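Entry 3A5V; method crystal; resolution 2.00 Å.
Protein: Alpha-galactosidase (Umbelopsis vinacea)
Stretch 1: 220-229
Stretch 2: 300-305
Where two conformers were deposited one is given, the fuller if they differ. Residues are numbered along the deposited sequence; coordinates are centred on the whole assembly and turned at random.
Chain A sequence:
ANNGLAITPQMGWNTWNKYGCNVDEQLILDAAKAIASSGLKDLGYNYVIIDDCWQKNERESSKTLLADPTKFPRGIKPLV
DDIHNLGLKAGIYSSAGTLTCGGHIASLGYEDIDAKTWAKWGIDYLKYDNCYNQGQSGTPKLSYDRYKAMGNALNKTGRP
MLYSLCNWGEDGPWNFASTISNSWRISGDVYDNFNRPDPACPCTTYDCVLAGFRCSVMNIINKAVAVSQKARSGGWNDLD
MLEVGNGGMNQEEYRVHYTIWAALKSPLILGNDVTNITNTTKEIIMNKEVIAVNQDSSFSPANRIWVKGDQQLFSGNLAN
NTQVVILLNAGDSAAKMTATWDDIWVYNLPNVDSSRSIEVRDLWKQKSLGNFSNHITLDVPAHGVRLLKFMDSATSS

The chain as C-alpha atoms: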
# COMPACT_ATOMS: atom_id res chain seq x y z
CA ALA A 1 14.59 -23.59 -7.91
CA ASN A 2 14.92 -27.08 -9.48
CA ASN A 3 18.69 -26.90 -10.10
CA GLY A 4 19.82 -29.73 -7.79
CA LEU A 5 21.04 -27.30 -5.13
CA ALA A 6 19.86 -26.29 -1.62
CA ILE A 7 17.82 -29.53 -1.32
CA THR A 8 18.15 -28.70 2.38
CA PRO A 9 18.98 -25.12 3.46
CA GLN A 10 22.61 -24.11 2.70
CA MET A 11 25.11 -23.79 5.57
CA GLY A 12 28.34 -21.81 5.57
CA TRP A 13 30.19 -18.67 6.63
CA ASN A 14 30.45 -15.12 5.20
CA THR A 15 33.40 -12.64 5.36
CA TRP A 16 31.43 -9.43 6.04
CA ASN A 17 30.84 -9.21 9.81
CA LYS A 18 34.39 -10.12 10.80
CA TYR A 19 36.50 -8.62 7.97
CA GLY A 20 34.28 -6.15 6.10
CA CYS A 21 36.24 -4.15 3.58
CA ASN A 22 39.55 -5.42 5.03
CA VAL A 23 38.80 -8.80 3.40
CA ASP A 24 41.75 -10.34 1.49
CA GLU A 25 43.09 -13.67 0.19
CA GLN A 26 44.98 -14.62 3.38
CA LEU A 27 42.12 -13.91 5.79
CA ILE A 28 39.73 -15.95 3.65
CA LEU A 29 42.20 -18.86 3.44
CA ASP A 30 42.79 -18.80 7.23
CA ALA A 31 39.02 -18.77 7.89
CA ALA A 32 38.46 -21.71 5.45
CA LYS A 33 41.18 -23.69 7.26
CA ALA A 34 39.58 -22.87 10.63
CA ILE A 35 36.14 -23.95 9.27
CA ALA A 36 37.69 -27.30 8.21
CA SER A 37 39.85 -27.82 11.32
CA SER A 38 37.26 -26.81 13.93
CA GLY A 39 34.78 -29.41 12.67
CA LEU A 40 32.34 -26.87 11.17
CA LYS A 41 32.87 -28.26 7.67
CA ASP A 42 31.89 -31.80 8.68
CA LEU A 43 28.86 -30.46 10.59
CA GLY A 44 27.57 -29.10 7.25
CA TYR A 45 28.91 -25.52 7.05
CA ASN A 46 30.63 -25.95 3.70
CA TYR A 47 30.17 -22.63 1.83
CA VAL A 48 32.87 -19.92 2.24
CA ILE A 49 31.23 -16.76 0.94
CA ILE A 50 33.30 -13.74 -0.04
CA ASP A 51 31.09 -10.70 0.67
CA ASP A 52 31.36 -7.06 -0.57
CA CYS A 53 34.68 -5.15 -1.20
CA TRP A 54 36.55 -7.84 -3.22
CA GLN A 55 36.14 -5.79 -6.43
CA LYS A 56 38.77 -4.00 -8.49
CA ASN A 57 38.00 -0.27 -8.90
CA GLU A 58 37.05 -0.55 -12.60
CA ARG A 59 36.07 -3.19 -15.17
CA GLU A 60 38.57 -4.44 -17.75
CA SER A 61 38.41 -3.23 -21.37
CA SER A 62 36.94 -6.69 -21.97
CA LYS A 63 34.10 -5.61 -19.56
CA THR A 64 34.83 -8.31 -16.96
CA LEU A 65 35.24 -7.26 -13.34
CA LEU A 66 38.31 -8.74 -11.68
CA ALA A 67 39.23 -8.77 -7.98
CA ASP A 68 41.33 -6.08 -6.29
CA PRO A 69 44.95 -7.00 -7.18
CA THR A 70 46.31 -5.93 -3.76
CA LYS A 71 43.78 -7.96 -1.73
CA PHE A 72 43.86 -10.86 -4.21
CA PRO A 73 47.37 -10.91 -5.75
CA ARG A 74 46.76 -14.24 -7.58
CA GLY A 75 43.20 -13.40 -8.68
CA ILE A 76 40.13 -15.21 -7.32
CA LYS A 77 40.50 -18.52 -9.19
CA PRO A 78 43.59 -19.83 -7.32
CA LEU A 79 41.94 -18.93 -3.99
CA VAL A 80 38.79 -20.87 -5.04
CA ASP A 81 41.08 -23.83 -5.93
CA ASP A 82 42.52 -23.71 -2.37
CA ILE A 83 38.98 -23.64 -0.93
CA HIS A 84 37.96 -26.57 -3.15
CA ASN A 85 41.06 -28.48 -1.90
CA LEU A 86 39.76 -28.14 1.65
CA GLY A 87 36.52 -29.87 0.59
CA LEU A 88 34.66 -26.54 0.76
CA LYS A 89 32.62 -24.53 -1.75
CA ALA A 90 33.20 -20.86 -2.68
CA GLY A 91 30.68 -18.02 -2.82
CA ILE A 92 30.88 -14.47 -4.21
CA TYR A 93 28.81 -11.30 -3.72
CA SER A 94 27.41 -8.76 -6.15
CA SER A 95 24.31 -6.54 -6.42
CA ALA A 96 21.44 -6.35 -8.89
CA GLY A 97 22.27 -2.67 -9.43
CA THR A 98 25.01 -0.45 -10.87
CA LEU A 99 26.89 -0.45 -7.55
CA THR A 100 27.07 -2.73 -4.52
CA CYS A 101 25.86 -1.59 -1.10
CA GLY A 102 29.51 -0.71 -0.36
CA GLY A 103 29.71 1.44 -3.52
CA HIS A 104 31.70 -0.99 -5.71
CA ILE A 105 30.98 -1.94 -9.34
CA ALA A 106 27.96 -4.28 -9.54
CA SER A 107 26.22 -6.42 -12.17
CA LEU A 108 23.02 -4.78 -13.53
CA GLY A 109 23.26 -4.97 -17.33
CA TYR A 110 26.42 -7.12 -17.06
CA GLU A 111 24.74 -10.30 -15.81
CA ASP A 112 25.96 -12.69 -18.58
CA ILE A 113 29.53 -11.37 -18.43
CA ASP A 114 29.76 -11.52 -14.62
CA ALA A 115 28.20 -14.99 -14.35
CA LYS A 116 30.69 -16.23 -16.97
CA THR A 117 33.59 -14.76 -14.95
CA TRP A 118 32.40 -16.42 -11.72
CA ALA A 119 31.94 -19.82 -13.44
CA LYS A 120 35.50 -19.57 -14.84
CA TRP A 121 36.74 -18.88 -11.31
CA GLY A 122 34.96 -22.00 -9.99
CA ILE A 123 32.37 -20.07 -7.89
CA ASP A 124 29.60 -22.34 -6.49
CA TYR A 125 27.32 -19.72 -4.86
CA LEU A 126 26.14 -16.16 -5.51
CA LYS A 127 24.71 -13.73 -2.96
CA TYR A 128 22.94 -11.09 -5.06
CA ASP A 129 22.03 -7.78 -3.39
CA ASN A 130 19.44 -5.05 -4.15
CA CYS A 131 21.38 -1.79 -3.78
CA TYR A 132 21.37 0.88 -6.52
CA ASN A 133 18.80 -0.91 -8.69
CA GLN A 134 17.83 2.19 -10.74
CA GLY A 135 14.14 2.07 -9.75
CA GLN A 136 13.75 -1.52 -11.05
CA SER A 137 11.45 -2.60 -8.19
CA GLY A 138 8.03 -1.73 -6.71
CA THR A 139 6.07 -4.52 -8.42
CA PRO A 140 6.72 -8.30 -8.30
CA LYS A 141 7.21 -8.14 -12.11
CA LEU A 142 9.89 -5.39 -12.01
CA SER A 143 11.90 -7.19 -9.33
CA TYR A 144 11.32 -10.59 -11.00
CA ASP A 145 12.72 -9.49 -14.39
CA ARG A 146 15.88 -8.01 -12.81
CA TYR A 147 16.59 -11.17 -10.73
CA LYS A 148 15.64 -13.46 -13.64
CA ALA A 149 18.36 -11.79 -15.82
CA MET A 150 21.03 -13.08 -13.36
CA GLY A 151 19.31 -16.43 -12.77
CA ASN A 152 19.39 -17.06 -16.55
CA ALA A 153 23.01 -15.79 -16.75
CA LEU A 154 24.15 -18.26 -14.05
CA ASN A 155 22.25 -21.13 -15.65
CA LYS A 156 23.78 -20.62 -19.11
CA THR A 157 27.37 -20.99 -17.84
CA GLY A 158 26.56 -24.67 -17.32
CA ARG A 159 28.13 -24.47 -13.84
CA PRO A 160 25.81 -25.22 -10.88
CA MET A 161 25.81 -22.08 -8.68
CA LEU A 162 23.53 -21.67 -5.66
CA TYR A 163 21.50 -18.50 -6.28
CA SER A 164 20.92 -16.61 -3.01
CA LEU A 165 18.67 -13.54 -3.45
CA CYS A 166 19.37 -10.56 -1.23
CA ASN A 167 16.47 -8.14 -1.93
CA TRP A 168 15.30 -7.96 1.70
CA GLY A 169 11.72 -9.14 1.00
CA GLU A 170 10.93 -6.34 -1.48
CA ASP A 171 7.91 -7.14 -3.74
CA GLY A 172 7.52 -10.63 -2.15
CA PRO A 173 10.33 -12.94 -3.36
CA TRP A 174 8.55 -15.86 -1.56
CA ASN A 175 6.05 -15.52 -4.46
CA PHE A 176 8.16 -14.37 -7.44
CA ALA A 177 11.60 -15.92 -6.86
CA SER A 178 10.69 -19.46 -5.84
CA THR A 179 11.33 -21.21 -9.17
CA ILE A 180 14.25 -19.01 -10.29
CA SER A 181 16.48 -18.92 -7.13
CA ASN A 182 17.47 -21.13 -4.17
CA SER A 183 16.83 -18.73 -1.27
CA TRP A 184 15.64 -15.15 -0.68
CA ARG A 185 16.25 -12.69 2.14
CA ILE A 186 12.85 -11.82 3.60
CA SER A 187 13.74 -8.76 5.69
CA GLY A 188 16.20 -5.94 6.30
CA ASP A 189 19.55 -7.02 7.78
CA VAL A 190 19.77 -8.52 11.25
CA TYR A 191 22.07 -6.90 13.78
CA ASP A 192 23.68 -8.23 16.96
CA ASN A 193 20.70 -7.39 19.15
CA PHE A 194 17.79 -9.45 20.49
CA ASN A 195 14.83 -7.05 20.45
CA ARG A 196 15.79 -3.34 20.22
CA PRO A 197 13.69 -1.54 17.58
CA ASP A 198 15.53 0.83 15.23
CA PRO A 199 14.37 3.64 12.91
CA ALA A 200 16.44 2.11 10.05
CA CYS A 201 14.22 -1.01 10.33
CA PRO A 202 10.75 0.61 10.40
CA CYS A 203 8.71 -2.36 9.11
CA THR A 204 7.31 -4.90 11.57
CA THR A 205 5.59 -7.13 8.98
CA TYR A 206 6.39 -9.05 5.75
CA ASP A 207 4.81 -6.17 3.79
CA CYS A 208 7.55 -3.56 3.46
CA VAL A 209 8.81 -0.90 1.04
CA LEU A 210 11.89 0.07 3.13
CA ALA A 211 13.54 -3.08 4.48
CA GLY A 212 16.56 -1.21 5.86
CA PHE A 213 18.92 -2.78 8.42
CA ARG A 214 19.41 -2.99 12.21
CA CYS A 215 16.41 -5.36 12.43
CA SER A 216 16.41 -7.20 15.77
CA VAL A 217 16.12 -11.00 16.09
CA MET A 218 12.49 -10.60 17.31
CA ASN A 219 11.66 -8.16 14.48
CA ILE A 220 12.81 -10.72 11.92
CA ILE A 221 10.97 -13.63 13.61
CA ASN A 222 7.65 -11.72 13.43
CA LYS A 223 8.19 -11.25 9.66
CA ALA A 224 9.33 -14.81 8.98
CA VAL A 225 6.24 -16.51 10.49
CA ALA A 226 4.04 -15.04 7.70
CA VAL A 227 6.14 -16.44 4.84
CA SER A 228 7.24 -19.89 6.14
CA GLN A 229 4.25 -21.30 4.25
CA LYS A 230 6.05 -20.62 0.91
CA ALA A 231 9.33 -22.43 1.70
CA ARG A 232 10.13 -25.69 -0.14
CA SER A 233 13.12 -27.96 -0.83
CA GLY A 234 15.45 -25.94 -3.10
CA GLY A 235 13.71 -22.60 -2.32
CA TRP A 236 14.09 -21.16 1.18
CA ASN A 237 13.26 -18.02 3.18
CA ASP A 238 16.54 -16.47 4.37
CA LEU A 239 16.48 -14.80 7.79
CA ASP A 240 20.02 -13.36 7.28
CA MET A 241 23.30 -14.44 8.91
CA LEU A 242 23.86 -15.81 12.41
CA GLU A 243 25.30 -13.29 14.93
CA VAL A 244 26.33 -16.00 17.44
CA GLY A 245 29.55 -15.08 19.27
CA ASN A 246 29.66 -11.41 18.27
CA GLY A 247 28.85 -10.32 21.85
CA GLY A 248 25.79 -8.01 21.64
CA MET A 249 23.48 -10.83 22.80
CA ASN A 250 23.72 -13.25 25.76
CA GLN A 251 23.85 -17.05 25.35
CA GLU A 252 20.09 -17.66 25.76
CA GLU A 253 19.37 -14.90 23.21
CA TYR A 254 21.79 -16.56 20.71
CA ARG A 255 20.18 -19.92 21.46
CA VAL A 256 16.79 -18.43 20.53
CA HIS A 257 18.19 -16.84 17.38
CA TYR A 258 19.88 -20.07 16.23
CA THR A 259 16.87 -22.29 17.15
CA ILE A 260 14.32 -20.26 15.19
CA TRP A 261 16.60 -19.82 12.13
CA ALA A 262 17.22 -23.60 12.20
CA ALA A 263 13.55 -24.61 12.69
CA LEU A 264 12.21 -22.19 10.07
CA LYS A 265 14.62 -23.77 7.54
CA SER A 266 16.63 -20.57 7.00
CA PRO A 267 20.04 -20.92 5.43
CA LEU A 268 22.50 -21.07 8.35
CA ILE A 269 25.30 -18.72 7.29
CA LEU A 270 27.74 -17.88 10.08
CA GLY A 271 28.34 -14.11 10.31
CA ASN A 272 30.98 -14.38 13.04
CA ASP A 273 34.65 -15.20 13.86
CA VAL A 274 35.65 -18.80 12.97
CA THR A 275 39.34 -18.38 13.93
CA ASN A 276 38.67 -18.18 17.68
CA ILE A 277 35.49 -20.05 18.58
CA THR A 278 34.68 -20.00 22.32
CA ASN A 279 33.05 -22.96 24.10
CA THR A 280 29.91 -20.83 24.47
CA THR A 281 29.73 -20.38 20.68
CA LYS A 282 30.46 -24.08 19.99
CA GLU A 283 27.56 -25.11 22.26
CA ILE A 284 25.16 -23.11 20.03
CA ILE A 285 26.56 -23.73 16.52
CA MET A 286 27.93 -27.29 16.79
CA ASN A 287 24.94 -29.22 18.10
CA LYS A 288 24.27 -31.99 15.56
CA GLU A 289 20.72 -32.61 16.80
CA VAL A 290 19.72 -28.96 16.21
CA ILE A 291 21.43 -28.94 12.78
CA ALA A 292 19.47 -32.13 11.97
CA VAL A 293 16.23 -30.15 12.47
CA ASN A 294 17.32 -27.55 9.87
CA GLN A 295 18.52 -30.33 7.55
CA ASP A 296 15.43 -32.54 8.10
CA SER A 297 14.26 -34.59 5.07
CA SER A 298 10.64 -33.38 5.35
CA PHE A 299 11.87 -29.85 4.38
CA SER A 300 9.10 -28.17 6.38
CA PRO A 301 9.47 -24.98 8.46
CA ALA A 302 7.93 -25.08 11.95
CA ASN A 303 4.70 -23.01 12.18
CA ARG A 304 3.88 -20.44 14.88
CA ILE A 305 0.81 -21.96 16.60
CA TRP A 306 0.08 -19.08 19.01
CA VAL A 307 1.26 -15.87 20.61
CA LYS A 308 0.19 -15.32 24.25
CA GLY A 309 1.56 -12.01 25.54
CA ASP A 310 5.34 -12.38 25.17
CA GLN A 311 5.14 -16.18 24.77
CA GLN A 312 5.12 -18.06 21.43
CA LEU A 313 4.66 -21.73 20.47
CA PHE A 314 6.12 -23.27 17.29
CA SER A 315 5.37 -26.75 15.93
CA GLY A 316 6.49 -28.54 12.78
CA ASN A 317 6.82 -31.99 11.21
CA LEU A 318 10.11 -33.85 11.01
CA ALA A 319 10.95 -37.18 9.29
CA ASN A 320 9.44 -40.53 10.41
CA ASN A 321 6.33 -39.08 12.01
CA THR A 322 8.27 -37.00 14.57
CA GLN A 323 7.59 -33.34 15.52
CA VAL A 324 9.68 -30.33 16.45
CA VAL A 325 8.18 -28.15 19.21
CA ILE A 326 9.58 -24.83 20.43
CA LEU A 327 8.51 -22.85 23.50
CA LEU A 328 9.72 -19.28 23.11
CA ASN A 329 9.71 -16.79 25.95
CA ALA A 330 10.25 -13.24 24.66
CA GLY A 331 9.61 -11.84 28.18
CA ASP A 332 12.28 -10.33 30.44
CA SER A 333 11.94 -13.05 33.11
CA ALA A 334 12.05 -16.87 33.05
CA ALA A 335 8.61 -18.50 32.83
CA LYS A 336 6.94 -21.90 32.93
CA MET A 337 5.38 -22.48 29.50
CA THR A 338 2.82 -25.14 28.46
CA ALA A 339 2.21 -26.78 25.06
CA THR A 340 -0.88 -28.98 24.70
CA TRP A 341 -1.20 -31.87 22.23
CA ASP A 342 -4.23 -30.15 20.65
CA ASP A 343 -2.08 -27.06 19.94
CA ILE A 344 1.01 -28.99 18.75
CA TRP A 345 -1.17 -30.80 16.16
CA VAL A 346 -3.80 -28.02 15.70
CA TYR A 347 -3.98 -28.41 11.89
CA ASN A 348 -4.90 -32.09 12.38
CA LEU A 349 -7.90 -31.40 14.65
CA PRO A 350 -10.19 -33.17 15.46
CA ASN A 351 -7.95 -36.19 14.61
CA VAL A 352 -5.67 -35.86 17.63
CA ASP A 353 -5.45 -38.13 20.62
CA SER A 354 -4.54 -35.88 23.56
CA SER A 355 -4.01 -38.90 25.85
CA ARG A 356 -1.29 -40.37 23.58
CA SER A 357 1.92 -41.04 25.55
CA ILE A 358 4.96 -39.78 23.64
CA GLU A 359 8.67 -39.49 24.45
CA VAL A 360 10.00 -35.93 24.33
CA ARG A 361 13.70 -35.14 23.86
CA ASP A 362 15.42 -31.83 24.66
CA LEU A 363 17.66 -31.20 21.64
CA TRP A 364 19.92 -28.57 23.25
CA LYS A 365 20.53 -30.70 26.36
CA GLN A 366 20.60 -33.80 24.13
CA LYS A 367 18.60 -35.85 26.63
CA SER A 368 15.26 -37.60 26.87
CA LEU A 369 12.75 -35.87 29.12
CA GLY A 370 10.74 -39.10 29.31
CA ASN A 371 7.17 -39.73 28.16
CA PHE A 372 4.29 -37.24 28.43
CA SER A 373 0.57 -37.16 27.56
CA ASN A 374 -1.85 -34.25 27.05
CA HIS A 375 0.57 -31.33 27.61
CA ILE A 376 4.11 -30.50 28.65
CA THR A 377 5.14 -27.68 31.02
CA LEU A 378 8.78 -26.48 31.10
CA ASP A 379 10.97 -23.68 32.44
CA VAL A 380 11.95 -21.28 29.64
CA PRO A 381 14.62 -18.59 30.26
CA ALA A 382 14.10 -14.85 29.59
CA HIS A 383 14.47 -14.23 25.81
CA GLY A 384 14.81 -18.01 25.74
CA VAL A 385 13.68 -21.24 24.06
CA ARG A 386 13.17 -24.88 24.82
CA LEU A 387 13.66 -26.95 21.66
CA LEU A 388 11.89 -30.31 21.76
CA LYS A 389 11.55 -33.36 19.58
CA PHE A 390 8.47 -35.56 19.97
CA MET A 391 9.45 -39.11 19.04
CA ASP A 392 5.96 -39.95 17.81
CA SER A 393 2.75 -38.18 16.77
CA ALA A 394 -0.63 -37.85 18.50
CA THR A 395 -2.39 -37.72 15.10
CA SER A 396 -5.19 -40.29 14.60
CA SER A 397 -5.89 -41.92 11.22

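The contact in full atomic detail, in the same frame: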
# COMPACT_ATOMS: atom_id res chain seq x y z
N ILE A 220 12.74 -9.78 13.03
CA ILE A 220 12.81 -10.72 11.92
C ILE A 220 11.90 -11.94 12.12
O ILE A 220 11.23 -12.35 11.19
CB ILE A 220 14.28 -11.14 11.61
CG1 ILE A 220 15.01 -9.95 10.98
CG2 ILE A 220 14.35 -12.36 10.66
CD1 ILE A 220 16.52 -10.08 11.04
N ILE A 221 11.86 -12.48 13.35
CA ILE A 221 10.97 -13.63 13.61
C ILE A 221 9.50 -13.29 13.27
O ILE A 221 8.80 -14.10 12.67
CB ILE A 221 11.07 -14.14 15.08
CG1 ILE A 221 12.47 -14.74 15.33
CG2 ILE A 221 9.95 -15.18 15.37
CD1 ILE A 221 12.78 -15.02 16.78
N ASN A 222 9.05 -12.09 13.66
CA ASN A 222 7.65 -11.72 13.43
C ASN A 222 7.32 -11.57 11.94
O ASN A 222 6.18 -11.77 11.52
CB ASN A 222 7.27 -10.48 14.26
CG ASN A 222 7.26 -10.76 15.77
OD1 ASN A 222 6.89 -11.86 16.21
ND2 ASN A 222 7.68 -9.78 16.58
N LYS A 223 8.33 -11.26 11.14
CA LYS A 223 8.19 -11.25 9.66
C LYS A 223 8.21 -12.65 9.06
O LYS A 223 7.41 -12.98 8.18
CB LYS A 223 9.28 -10.39 9.00
CG LYS A 223 9.14 -8.90 9.34
CD LYS A 223 10.42 -8.11 9.04
CE LYS A 223 10.15 -6.61 9.26
NZ LYS A 223 11.41 -5.79 9.32
N ALA A 224 9.14 -13.48 9.54
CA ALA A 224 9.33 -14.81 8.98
C ALA A 224 8.10 -15.72 9.11
O ALA A 224 7.87 -16.56 8.24
CB ALA A 224 10.53 -15.49 9.65
N VAL A 225 7.36 -15.57 10.21
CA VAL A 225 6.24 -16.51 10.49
C VAL A 225 5.12 -16.40 9.43
O VAL A 225 4.37 -17.38 9.23
CB VAL A 225 5.66 -16.38 11.93
CG1 VAL A 225 6.75 -16.68 13.00
CG2 VAL A 225 5.01 -14.99 12.15
N ALA A 226 5.02 -15.23 8.78
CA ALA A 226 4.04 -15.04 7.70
C ALA A 226 4.41 -15.76 6.41
O ALA A 226 3.53 -16.15 5.66
CB ALA A 226 3.82 -13.52 7.39
N VAL A 227 5.70 -15.96 6.16
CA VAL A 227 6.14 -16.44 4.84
C VAL A 227 6.67 -17.88 4.82
O VAL A 227 6.93 -18.43 3.73
CB VAL A 227 7.14 -15.44 4.15
CG1 VAL A 227 6.46 -14.06 3.99
CG2 VAL A 227 8.46 -15.28 4.95
N SER A 228 6.81 -18.49 6.00
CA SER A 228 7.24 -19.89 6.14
C SER A 228 6.44 -20.80 5.23
O SER A 228 6.98 -21.76 4.65
CB SER A 228 7.07 -20.38 7.59
OG SER A 228 8.05 -19.80 8.44
N GLN A 229 5.15 -20.49 5.08
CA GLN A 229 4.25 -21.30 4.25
C GLN A 229 4.75 -21.48 2.79
O GLN A 229 4.30 -22.41 2.10
CB GLN A 229 2.84 -20.66 4.22
CG GLN A 229 2.84 -19.22 3.66
CD GLN A 229 1.44 -18.62 3.67
OE1 GLN A 229 0.51 -19.19 3.09
NE2 GLN A 229 1.28 -17.46 4.30
N SER A 300 10.24 -28.96 5.97
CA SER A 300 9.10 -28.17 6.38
C SER A 300 9.49 -27.21 7.51
O SER A 300 9.98 -27.66 8.53
CB SER A 300 8.01 -29.12 6.90
OG SER A 300 6.79 -28.43 7.07
N PRO A 301 9.28 -25.88 7.32
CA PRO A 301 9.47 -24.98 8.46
C PRO A 301 8.48 -25.28 9.59
O PRO A 301 7.34 -25.72 9.33
CB PRO A 301 9.16 -23.59 7.88
CG PRO A 301 9.35 -23.71 6.42
CD PRO A 301 8.91 -25.15 6.10
N ALA A 302 8.89 -25.02 10.83
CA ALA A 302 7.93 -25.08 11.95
C ALA A 302 6.97 -23.89 11.82
O ALA A 302 7.39 -22.82 11.34
CB ALA A 302 8.67 -25.06 13.31
N ASN A 303 5.71 -24.07 12.22
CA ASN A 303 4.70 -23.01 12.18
C ASN A 303 4.50 -22.37 13.55
O ASN A 303 4.58 -23.07 14.55
CB ASN A 303 3.34 -23.58 11.71
CG ASN A 303 3.44 -24.26 10.36
OD1 ASN A 303 3.10 -25.45 10.20
ND2 ASN A 303 3.92 -23.53 9.38
N ARG A 304 4.21 -21.06 13.60
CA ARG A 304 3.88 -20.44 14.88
C ARG A 304 2.39 -20.69 15.20
O ARG A 304 1.49 -20.19 14.52
CB ARG A 304 4.22 -18.93 14.91
CG ARG A 304 4.00 -18.27 16.28
CD ARG A 304 4.76 -16.95 16.43
NE ARG A 304 4.07 -15.81 15.83
CZ ARG A 304 4.62 -14.60 15.67
NH1 ARG A 304 5.89 -14.37 16.02
NH2 ARG A 304 3.91 -13.63 15.11
N ILE A 305 2.14 -21.48 16.24
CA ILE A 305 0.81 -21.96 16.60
C ILE A 305 0.02 -20.89 17.38
O ILE A 305 -1.16 -20.68 17.11
CB ILE A 305 0.90 -23.26 17.44
CG1 ILE A 305 1.65 -24.33 16.65
CG2 ILE A 305 -0.52 -23.78 17.86
CD1 ILE A 305 1.12 -24.55 15.20
O HOH W 1 3.90 -11.39 13.31
O HOH W 2 4.28 -19.55 10.83
O HOH W 3 7.00 -20.12 10.94

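This is a small, mostly side-chain-mediated contact in which a helix and the start of a strand cross nearly at right angles, held by one direct hydrogen bond from an arginine, a proline–serine touch and three bridging waters. It buries 296 Å² in all and joins segments at least 73 residues apart in sequence.

The helix that carries Asn 222 and the strand at 303–305 run at 103° to each other, with their axes 8.3 Å apart at closest approach. The backbones come near at two places: Val 225 CA lies 6.3 Å from Arg 304 CA, and Ser 228 CA lies 6.0 Å from Pro 301 CA. The four CA-to-CB bonds at these places all point toward the opposite stretch.

Arg 304 does most of the work. Its side chain leaves the strand with chi1 and chi2 both t, turns at chi3 (p, 82°), and carries the guanidinium back along the helix to Asn 222, nearly one turn before Val 225. There Arg 304 NH1 donates to Asn 222 OD1 at 2.7 Å, with an angle of 162° at the hydrogen. The acceptor sits at the guanidinium edge, near its plane, where the N-H bonds point. One face is used differently: Val 225 CG2 lies over it, 3.4 Å from Arg 304 NH2, so a flat, delocalised cation meets a methyl group where it has no hydrogen to donate. The rule is polar at the edge, a methyl over one face.

Three waters bridge polar groups of the two stretches. Water 1 donates to Asn 222 O at 2.9 Å and accepts a weak bond from Arg 304 NH2, also at 2.9 Å, so Asn 222 is linked to the guanidinium through its backbone as well as its side chain. Water 2 donates to Val 225 O (2.7 Å) and accepts from Arg 304 N (3.2 Å), joining the two main chains without direct backbone pairing.

At the second place a proline ring packs against a serine. The ring of Pro 301 rests on Ser 228, with Pro 301 CG 3.5 Å from Ser 228 O and Ser 228 CB 3.8 Å from Pro 301 CB. Ser 228 OG is 4.2 Å from Ala 302 O, too far for a direct bond, and water 3 spans the interval, 2.7 Å from Ser 228 OG and donating to Ala 302 O at 2.8 Å.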